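Local structure of Spermidine/putrescine ABC transporter, periplasmic binding protein (Treponema pallidum, 2V84) at residues 33-38 with 256-261; 42-47 with 272-277; 284-289 with 304-309. The protein probably binds polyamines such as spermidine and putrescine, as the periplasmic receptor lipoprotein of an ABC transporter. All coordinates share one frame; numbering follows the deposited sequence. Where two conformers were deposited one is given.

Contact 1 of 3, residues 33-38 with 256-261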
loop_
_atom_site.group_PDB
_atom_site.type_symbol
_atom_site.label_atom_id
_atom_site.label_comp_id
_atom_site.label_asym_id
_atom_site.label_seq_id
_atom_site.Cartn_x
_atom_site.Cartn_y
_atom_site.Cartn_z
ATOM N N THR A 33 10.308 3.993 3.764
ATOM C CA THR A 33 11.084 5.161 3.391
ATOM C C THR A 33 10.157 6.197 2.803
ATOM O O THR A 33 9.322 5.882 1.952
ATOM C CB THR A 33 12.223 4.798 2.374
ATOM O OG1 THR A 33 12.755 3.495 2.674
ATOM C CG2 THR A 33 13.348 5.829 2.438
ATOM N N TYR A 34 10.284 7.425 3.294
ATOM C CA TYR A 34 9.531 8.593 2.813
ATOM C C TYR A 34 8.046 8.633 3.185
ATOM O O TYR A 34 7.408 9.655 2.994
ATOM C CB TYR A 34 9.709 8.824 1.287
ATOM C CG TYR A 34 11.137 8.652 0.771
ATOM C CD1 TYR A 34 12.198 9.376 1.326
ATOM C CD2 TYR A 34 11.418 7.776 -0.285
ATOM C CE1 TYR A 34 13.513 9.218 0.860
ATOM C CE2 TYR A 34 12.736 7.613 -0.761
ATOM C CZ TYR A 34 13.773 8.342 -0.179
ATOM O OH TYR A 34 15.070 8.201 -0.635
ATOM N N TYR A 35 7.509 7.533 3.717
ATOM C CA TYR A 35 6.046 7.384 3.954
ATOM C C TYR A 35 5.456 8.359 4.987
ATOM O O TYR A 35 4.352 8.895 4.800
ATOM C CB TYR A 35 5.723 5.938 4.327
ATOM C CG TYR A 35 4.309 5.501 4.035
ATOM C CD1 TYR A 35 3.515 6.181 3.111
ATOM C CD2 TYR A 35 3.777 4.394 4.683
ATOM C CE1 TYR A 35 2.202 5.759 2.842
ATOM C CE2 TYR A 35 2.488 3.967 4.438
ATOM C CZ TYR A 35 1.701 4.641 3.525
ATOM O OH TYR A 35 0.442 4.173 3.268
ATOM N N THR A 36 6.209 8.616 6.053
ATOM C CA THR A 36 5.956 9.773 6.904
ATOM C C THR A 36 6.769 10.993 6.404
ATOM O O THR A 36 7.999 11.013 6.531
ATOM C CB THR A 36 6.270 9.477 8.388
ATOM O OG1 THR A 36 5.712 8.213 8.766
ATOM C CG2 THR A 36 5.684 10.550 9.257
ATOM N N PRO A 37 6.086 12.000 5.818
ATOM C CA PRO A 37 6.759 13.179 5.264
ATOM C C PRO A 37 7.581 13.911 6.326
ATOM O O PRO A 37 7.021 14.357 7.344
ATOM C CB PRO A 37 5.594 14.066 4.820
ATOM C CG PRO A 37 4.465 13.127 4.597
ATOM C CD PRO A 37 4.624 12.089 5.655
ATOM N N THR A 38 8.889 14.043 6.086
ATOM C CA THR A 38 9.803 14.670 7.049
ATOM C C THR A 38 9.271 16.007 7.544
ATOM O O THR A 38 9.529 16.388 8.685
ATOM C CB THR A 38 11.221 14.887 6.475
ATOM O OG1 THR A 38 11.115 15.510 5.195
ATOM C CG2 THR A 38 11.975 13.571 6.339
ATOM N N TYR A 256 -4.946 -1.995 -0.504
ATOM C CA TYR A 256 -4.188 -2.153 0.751
ATOM C C TYR A 256 -4.631 -1.150 1.805
ATOM O O TYR A 256 -5.106 -0.076 1.475
ATOM C CB TYR A 256 -2.656 -2.056 0.526
ATOM C CG TYR A 256 -2.193 -0.677 0.119
ATOM C CD1 TYR A 256 -2.038 0.352 1.071
ATOM C CD2 TYR A 256 -1.919 -0.395 -1.202
ATOM C CE1 TYR A 256 -1.655 1.636 0.691
ATOM C CE2 TYR A 256 -1.510 0.868 -1.587
ATOM C CZ TYR A 256 -1.378 1.877 -0.646
ATOM O OH TYR A 256 -0.996 3.133 -1.058
ATOM N N VAL A 257 -4.515 -1.524 3.080
ATOM C CA VAL A 257 -4.607 -0.549 4.168
ATOM C C VAL A 257 -3.369 -0.697 5.064
ATOM O O VAL A 257 -3.057 -1.787 5.516
ATOM C CB VAL A 257 -5.924 -0.655 4.997
ATOM C CG1 VAL A 257 -6.144 -2.093 5.498
ATOM C CG2 VAL A 257 -5.901 0.373 6.139
ATOM N N ASP A 258 -2.661 0.414 5.253
ATOM C CA ASP A 258 -1.523 0.514 6.192
ATOM C C ASP A 258 -2.009 1.180 7.491
ATOM O O ASP A 258 -2.892 2.025 7.428
ATOM C CB ASP A 258 -0.442 1.393 5.568
ATOM C CG ASP A 258 0.266 0.717 4.388
ATOM O OD1 ASP A 258 0.445 -0.502 4.436
ATOM O OD2 ASP A 258 0.675 1.427 3.434
ATOM N N SER A 259 -1.439 0.805 8.641
ATOM C CA SER A 259 -1.923 1.230 9.976
ATOM C C SER A 259 -0.776 1.528 10.889
ATOM O O SER A 259 0.257 0.890 10.761
ATOM C CB SER A 259 -2.686 0.095 10.654
ATOM O OG SER A 259 -3.913 -0.112 9.998
ATOM N N PHE A 260 -0.973 2.441 11.841
ATOM C CA PHE A 260 -0.088 2.584 12.992
ATOM C C PHE A 260 -0.344 1.449 13.967
ATOM O O PHE A 260 -1.499 1.140 14.320
ATOM C CB PHE A 260 -0.375 3.856 13.788
ATOM C CG PHE A 260 0.002 5.151 13.102
ATOM C CD1 PHE A 260 1.324 5.564 13.025
ATOM C CD2 PHE A 260 -0.998 5.985 12.601
ATOM C CE1 PHE A 260 1.676 6.781 12.435
ATOM C CE2 PHE A 260 -0.660 7.218 12.025
ATOM C CZ PHE A 260 0.676 7.616 11.941
ATOM N N CYS A 261 0.746 0.849 14.437
ATOM C CA CYS A 261 0.663 -0.142 15.496
ATOM C C CYS A 261 1.730 0.165 16.521
ATOM O O CYS A 261 2.766 0.773 16.187
ATOM C CB CYS A 261 0.876 -1.557 14.935
ATOM S SG CYS A 261 -0.370 -2.041 13.754
#
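The ring of Tyr35 and the carboxylate of Asp258 meet with their planes 83° apart, and Asp258 OD2 comes up obliquely beside the phenol end. Tyr35 OH donates a hydrogen bond to Asp258 OD2 at 2.8 Å, which accepts it with its anti lone pair, the one turned away from OD1. OD2 also sits 3.3 Å from Tyr35 CE2, so one oxygen makes nearly all the close approach. The reach comes from chi1 of Tyr35 (-155°), which swings CG roughly opposite the backbone N and sends the ring out toward the strand. Tyr256 adds a looser touch, its CE1 lying 4.2 Å from Tyr35 OH. The same OD2 is hydrogen-bonded to N4 of a bound MES, probably from the crystallisation liquor. Since Tyr256 also lies about 5 Å, side chain to side chain, from Glu168, a residue predicted to bind spermidine, this is consistent with a polyamine pocket. The loop 33-38 runs from strand 26-32 into helix 38-48, while strand 254-260 pairs antiparallel with strand 125-137, whose Tyr127 and Tyr128 pack against the Tyr35 side chain.

Contact 2 of 3, residues 42-47 with 272-277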
loop_
_atom_site.group_PDB
_atom_site.type_symbol
_atom_site.label_atom_id
_atom_site.label_comp_id
_atom_site.label_asym_id
_atom_site.label_seq_id
_atom_site.Cartn_x
_atom_site.Cartn_y
_atom_site.Cartn_z
ATOM N N LYS A 42 9.269 17.045 11.483
ATOM C CA LYS A 42 9.820 18.293 12.017
ATOM C C LYS A 42 8.792 19.040 12.867
ATOM O O LYS A 42 9.133 19.581 13.915
ATOM C CB LYS A 42 10.302 19.240 10.891
ATOM C CG LYS A 42 10.992 18.596 9.675
ATOM C CD LYS A 42 12.477 19.002 9.535
ATOM C CE LYS A 42 13.432 17.907 10.047
ATOM N NZ LYS A 42 12.875 17.118 11.219
ATOM N N LYS A 43 7.543 19.070 12.407
ATOM C CA LYS A 43 6.467 19.782 13.095
ATOM C C LYS A 43 6.133 19.156 14.430
ATOM O O LYS A 43 5.922 19.863 15.406
ATOM C CB LYS A 43 5.215 19.879 12.218
ATOM C CG LYS A 43 5.259 21.036 11.246
ATOM C CD LYS A 43 4.310 20.866 10.080
ATOM C CE LYS A 43 4.750 21.761 8.932
ATOM N NZ LYS A 43 3.620 22.194 8.075
ATOM N N PHE A 44 6.079 17.826 14.462
ATOM C CA PHE A 44 5.836 17.082 15.697
ATOM C C PHE A 44 6.994 17.310 16.655
ATOM O O PHE A 44 6.793 17.440 17.862
ATOM C CB PHE A 44 5.684 15.591 15.380
ATOM C CG PHE A 44 5.426 14.722 16.583
ATOM C CD1 PHE A 44 4.152 14.635 17.134
ATOM C CD2 PHE A 44 6.450 13.964 17.143
ATOM C CE1 PHE A 44 3.899 13.818 18.225
ATOM C CE2 PHE A 44 6.198 13.142 18.257
ATOM C CZ PHE A 44 4.911 13.075 18.789
ATOM N N GLU A 45 8.199 17.376 16.099
ATOM C CA GLU A 45 9.400 17.634 16.880
ATOM C C GLU A 45 9.372 19.040 17.468
ATOM O O GLU A 45 9.678 19.231 18.646
ATOM C CB GLU A 45 10.650 17.451 16.017
ATOM C CG GLU A 45 11.106 16.007 15.884
ATOM C CD GLU A 45 12.334 15.862 15.008
ATOM O OE1 GLU A 45 12.582 16.761 14.176
ATOM O OE2 GLU A 45 13.051 14.850 15.148
ATOM N N GLN A 46 9.002 20.023 16.652
ATOM C CA GLN A 46 8.934 21.394 17.129
ATOM C C GLN A 46 7.784 21.594 18.116
ATOM O O GLN A 46 7.950 22.271 19.129
ATOM C CB GLN A 46 8.855 22.393 15.972
ATOM C CG GLN A 46 9.689 23.631 16.235
ATOM C CD GLN A 46 9.035 24.916 15.762
ATOM O OE1 GLN A 46 8.597 25.027 14.614
ATOM N NE2 GLN A 46 8.975 25.902 16.650
ATOM N N GLN A 47 6.633 20.984 17.843
ATOM C CA GLN A 47 5.465 21.143 18.713
ATOM C C GLN A 47 5.687 20.571 20.114
ATOM O O GLN A 47 5.413 21.242 21.108
ATOM C CB GLN A 47 4.205 20.538 18.087
ATOM C CG GLN A 47 2.993 20.524 19.023
ATOM C CD GLN A 47 1.681 20.329 18.289
ATOM O OE1 GLN A 47 1.657 20.153 17.075
ATOM N NE2 GLN A 47 0.580 20.383 19.023
ATOM N N ALA A 272 3.945 7.680 21.259
ATOM C CA ALA A 272 3.367 6.897 20.162
ATOM C C ALA A 272 1.919 7.306 19.898
ATOM O O ALA A 272 1.532 7.528 18.759
ATOM C CB ALA A 272 3.456 5.419 20.449
ATOM N N HIS A 273 1.130 7.433 20.951
ATOM C CA HIS A 273 -0.271 7.832 20.791
ATOM C C HIS A 273 -0.358 9.277 20.292
ATOM O O HIS A 273 -1.215 9.615 19.477
ATOM C CB HIS A 273 -1.008 7.725 22.130
ATOM C CG HIS A 273 -1.288 6.320 22.570
ATOM N ND1 HIS A 273 -0.358 5.546 23.223
ATOM C CD2 HIS A 273 -2.393 5.549 22.440
ATOM C CE1 HIS A 273 -0.887 4.368 23.509
ATOM N NE2 HIS A 273 -2.116 4.341 23.036
ATOM N N ALA A 274 0.540 10.123 20.793
ATOM C CA ALA A 274 0.522 11.543 20.491
ATOM C C ALA A 274 0.846 11.759 19.030
ATOM O O ALA A 274 0.315 12.671 18.389
ATOM C CB ALA A 274 1.517 12.297 21.384
ATOM N N PHE A 275 1.714 10.915 18.495
ATOM C CA PHE A 275 2.038 11.032 17.092
ATOM C C PHE A 275 0.909 10.577 16.184
ATOM O O PHE A 275 0.612 11.247 15.202
ATOM C CB PHE A 275 3.343 10.330 16.744
ATOM C CG PHE A 275 3.775 10.588 15.332
ATOM C CD1 PHE A 275 4.538 11.712 15.019
ATOM C CD2 PHE A 275 3.370 9.734 14.301
ATOM C CE1 PHE A 275 4.916 11.969 13.699
ATOM C CE2 PHE A 275 3.741 9.985 12.978
ATOM C CZ PHE A 275 4.517 11.102 12.680
ATOM N N ILE A 276 0.230 9.480 16.527
ATOM C CA ILE A 276 -0.924 9.043 15.748
ATOM C C ILE A 276 -2.002 10.132 15.775
ATOM O O ILE A 276 -2.617 10.453 14.751
ATOM C CB ILE A 276 -1.521 7.703 16.324
ATOM C CG1 ILE A 276 -0.452 6.588 16.302
ATOM C CG2 ILE A 276 -2.789 7.284 15.560
ATOM C CD1 ILE A 276 -0.868 5.311 17.062
ATOM N N ASN A 277 -2.233 10.679 16.969
ATOM C CA ASN A 277 -3.169 11.774 17.143
ATOM C C ASN A 277 -2.772 13.001 16.296
ATOM O O ASN A 277 -3.620 13.609 15.665
ATOM C CB ASN A 277 -3.312 12.134 18.629
ATOM C CG ASN A 277 -4.546 12.964 18.902
ATOM O OD1 ASN A 277 -5.651 12.565 18.554
ATOM N ND2 ASN A 277 -4.363 14.130 19.524
#
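Phe44 reaches Ala274 and Phe275 from a helical turn held by backbone bonds such as Gln46 N to Lys42 O, at 2.8 Å the kind of short polar link found within helix 38-48, while segments 42-47 and 272-277 exchange none. On the same turn the Glu45 carboxylate is gripped from two sources, a weak bond from Lys42 NZ to OE1, part of a salt bridge, and one from the backbone N of Val52 to OE2. The contact itself is aromatic. Phe275 points the edge of its ring at the face of Phe44 in a T-shaped pair, with centroids 4.9 Å apart and planes at 81°. Its CD1 stands 3.4 Å above the plane of the Phe44 ring, over the ring centre. The CB of Phe275 adds a CH-pi contact to that ring, 4.1 Å from its centroid and 27° off the normal. The chi1 of Phe44, -180°, places CG anti to the backbone N and turns the ring toward helix 269-279, and its CE1 comes within 3.5 Å of Phe275 CA. Ala274 CB touches the same CE1, 4.2 Å away. Phe278 supplies a second edge-to-face partner for Phe44, and Leu271 touches it too, so helix 269-279 offers several side chains to one ring. Phe275 and Ile276 also touch Leu76 of strand 76-77, so helix 269-279 meets both helix 38-48 and the parallel sheet.

Contact 3 of 3, residues 284-289 with 304-309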
loop_
_atom_site.group_PDB
_atom_site.type_symbol
_atom_site.label_atom_id
_atom_site.label_comp_id
_atom_site.label_asym_id
_atom_site.label_seq_id
_atom_site.Cartn_x
_atom_site.Cartn_y
_atom_site.Cartn_z
ATOM N N HIS A 284 -2.685 18.279 9.028
ATOM C CA HIS A 284 -1.471 17.470 9.017
ATOM C C HIS A 284 -1.647 16.177 8.234
ATOM O O HIS A 284 -0.698 15.687 7.617
ATOM C CB HIS A 284 -1.023 17.188 10.448
ATOM C CG HIS A 284 -0.562 18.412 11.176
ATOM N ND1 HIS A 284 -1.428 19.251 11.847
ATOM C CD2 HIS A 284 0.669 18.955 11.315
ATOM C CE1 HIS A 284 -0.746 20.246 12.383
ATOM N NE2 HIS A 284 0.530 20.086 12.082
ATOM N N TYR A 285 -2.861 15.630 8.271
ATOM C CA TYR A 285 -3.227 14.512 7.406
ATOM C C TYR A 285 -3.311 14.953 5.949
ATOM O O TYR A 285 -2.819 14.260 5.054
ATOM C CB TYR A 285 -4.526 13.829 7.831
ATOM C CG TYR A 285 -4.600 12.454 7.206
ATOM C CD1 TYR A 285 -3.819 11.409 7.697
ATOM C CD2 TYR A 285 -5.411 12.212 6.108
ATOM C CE1 TYR A 285 -3.857 10.156 7.131
ATOM C CE2 TYR A 285 -5.455 10.957 5.517
ATOM C CZ TYR A 285 -4.668 9.940 6.025
ATOM O OH TYR A 285 -4.696 8.690 5.450
ATOM N N ALA A 286 -3.894 16.124 5.714
ATOM C CA ALA A 286 -3.957 16.669 4.362
ATOM C C ALA A 286 -2.563 16.929 3.799
ATOM O O ALA A 286 -2.325 16.666 2.631
ATOM C CB ALA A 286 -4.789 17.906 4.320
ATOM N N GLU A 287 -1.641 17.422 4.628
ATOM C CA GLU A 287 -0.246 17.595 4.199
ATOM C C GLU A 287 0.415 16.264 3.826
ATOM O O GLU A 287 1.223 16.201 2.886
ATOM C CB GLU A 287 0.574 18.357 5.258
ATOM C CG GLU A 287 2.086 18.409 4.991
ATOM C CD GLU A 287 2.852 19.151 6.071
ATOM O OE1 GLU A 287 2.287 20.086 6.654
ATOM O OE2 GLU A 287 4.024 18.811 6.340
ATOM N N PHE A 288 0.061 15.202 4.554
ATOM C CA PHE A 288 0.493 13.850 4.223
ATOM C C PHE A 288 -0.026 13.431 2.844
ATOM O O PHE A 288 0.745 12.966 2.001
ATOM C CB PHE A 288 0.036 12.853 5.296
ATOM C CG PHE A 288 0.045 11.410 4.833
ATOM C CD1 PHE A 288 1.238 10.767 4.494
ATOM C CD2 PHE A 288 -1.144 10.697 4.731
ATOM C CE1 PHE A 288 1.244 9.459 4.059
ATOM C CE2 PHE A 288 -1.144 9.370 4.294
ATOM C CZ PHE A 288 0.052 8.754 3.957
ATOM N N LEU A 289 -1.326 13.601 2.610
ATOM C CA LEU A 289 -1.931 13.176 1.350
ATOM C C LEU A 289 -1.370 13.935 0.162
ATOM O O LEU A 289 -1.091 13.347 -0.886
ATOM C CB LEU A 289 -3.447 13.337 1.404
ATOM C CG LEU A 289 -4.161 12.527 2.481
ATOM C CD1 LEU A 289 -5.604 13.003 2.585
ATOM C CD2 LEU A 289 -4.088 11.005 2.240
ATOM N N ALA A 304 -10.815 18.731 2.599
ATOM C CA ALA A 304 -11.126 20.172 2.660
ATOM C C ALA A 304 -9.888 21.051 2.882
ATOM O O ALA A 304 -9.914 22.282 2.661
ATOM C CB ALA A 304 -12.142 20.430 3.764
ATOM N N TYR A 305 -8.815 20.396 3.306
ATOM C CA TYR A 305 -7.587 21.034 3.750
ATOM C C TYR A 305 -6.477 20.797 2.735
ATOM O O TYR A 305 -5.376 21.322 2.879
ATOM C CB TYR A 305 -7.169 20.419 5.087
ATOM C CG TYR A 305 -8.016 20.803 6.285
ATOM C CD1 TYR A 305 -9.240 20.193 6.532
ATOM C CD2 TYR A 305 -7.569 21.760 7.195
ATOM C CE1 TYR A 305 -10.009 20.541 7.636
ATOM C CE2 TYR A 305 -8.333 22.116 8.307
ATOM C CZ TYR A 305 -9.549 21.507 8.525
ATOM O OH TYR A 305 -10.292 21.872 9.631
ATOM N N GLN A 306 -6.758 19.963 1.731
ATOM C CA GLN A 306 -5.757 19.577 0.742
ATOM C C GLN A 306 -5.511 20.675 -0.300
ATOM O O GLN A 306 -6.433 21.388 -0.705
ATOM C CB GLN A 306 -6.163 18.283 0.044
ATOM C CG GLN A 306 -5.996 17.035 0.902
ATOM C CD GLN A 306 -6.250 15.761 0.118
ATOM O OE1 GLN A 306 -7.298 15.151 0.237
ATOM N NE2 GLN A 306 -5.292 15.372 -0.702
ATOM N N LYS A 307 -4.255 20.783 -0.722
ATOM C CA LYS A 307 -3.850 21.699 -1.777
ATOM C C LYS A 307 -3.651 20.967 -3.109
ATOM O O LYS A 307 -3.599 21.601 -4.158
ATOM C CB LYS A 307 -2.553 22.434 -1.391
ATOM C CG LYS A 307 -2.553 23.135 -0.026
ATOM C CD LYS A 307 -3.558 24.271 0.039
ATOM C CE LYS A 307 -3.371 25.129 1.292
ATOM N NZ LYS A 307 -3.775 24.390 2.528
ATOM N N LYS A 308 -3.536 19.641 -3.066
ATOM C CA LYS A 308 -3.225 18.872 -4.261
ATOM C C LYS A 308 -4.414 18.033 -4.755
ATOM O O LYS A 308 -5.077 17.344 -3.969
ATOM C CB LYS A 308 -1.979 17.998 -4.032
ATOM C CG LYS A 308 -1.420 17.360 -5.300
ATOM C CD LYS A 308 -0.037 16.752 -5.104
ATOM C CE LYS A 308 0.401 16.009 -6.360
ATOM N NZ LYS A 308 0.328 16.863 -7.593
ATOM N N THR A 309 -4.670 18.116 -6.060
ATOM C CA THR A 309 -5.625 17.239 -6.749
ATOM C C THR A 309 -5.070 15.808 -6.777
ATOM O O THR A 309 -3.968 15.580 -7.288
ATOM C CB THR A 309 -5.930 17.755 -8.182
ATOM O OG1 THR A 309 -6.404 19.107 -8.104
ATOM C CG2 THR A 309 -6.982 16.890 -8.875
#
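In Gln306, chi1 of -74° sets CG opposite the carbonyl carbon and chi2 of -173° keeps the chain extended, which carries the amide across the helix toward Leu289 after CG has passed over Ala286. Tyr305 has much the same first torsion, -72°, yet only its CB meets 284-289, while the side chain runs on to touch Pro282 and Ala283, at the start of the same helix. The backbones come close here, with Ala286 CA and Gln306 CA 5.0 Å apart, an approach that fits the small side chain of Ala286. Its methyl is the hub, since Ala286 CB lies 3.5 Å from Tyr305 CB and 3.7 Å from Gln306 CG. Further along the helix, Leu289 is touched by both ends of the glutamine amide: Leu289 CB is 3.5 Å from Gln306 NE2, and Leu289 CD1 is 3.6 Å from Gln306 OE1. These are van der Waals contacts, because the leucine side chain has nothing polar to offer the amide. The orientation of that amide is instead set by hydrogen bonds from NE2 to the backbone O of Phe294 and to Asp290 OD1. Asp290 serves the loop more widely, its OD1 also accepting from Lys308 N and its OD2 from Lys307 N, so one carboxylate holds three consecutive residues of 304-309 against the helix. The loop thus folds back over the helix it follows, on the way to strand 321-322. Leu289, with Tyr285, also packs on Tyr128 of strand 125-137, and Glu287 and Phe288 touch Leu40 of helix 38-48.

In the fold
Contact 1 is the most central, about 9 Å between its centre and that of the chain, against about 23 Å for contact 2 and 18 Å for contact 3. Contacts 1 and 2 are both buried, but the first relies on a phenol-carboxylate hydrogen bond near the predicted spermidine site and the second on aromatic rings between helices. Contact 3, partly buried, pairs aliphatic carbons with one another and with a glutamine amide, with a largely exposed loop on one side. The three abut: Thr36 CG2 of contact 1 lies 3.7 Å from Phe275 CZ of contact 2, Phe288 of contact 3 packs on Pro37, and Lys43 NZ forms a 2.9 Å salt bridge with Glu287 OE1, joining helices 38-48 and 282-292.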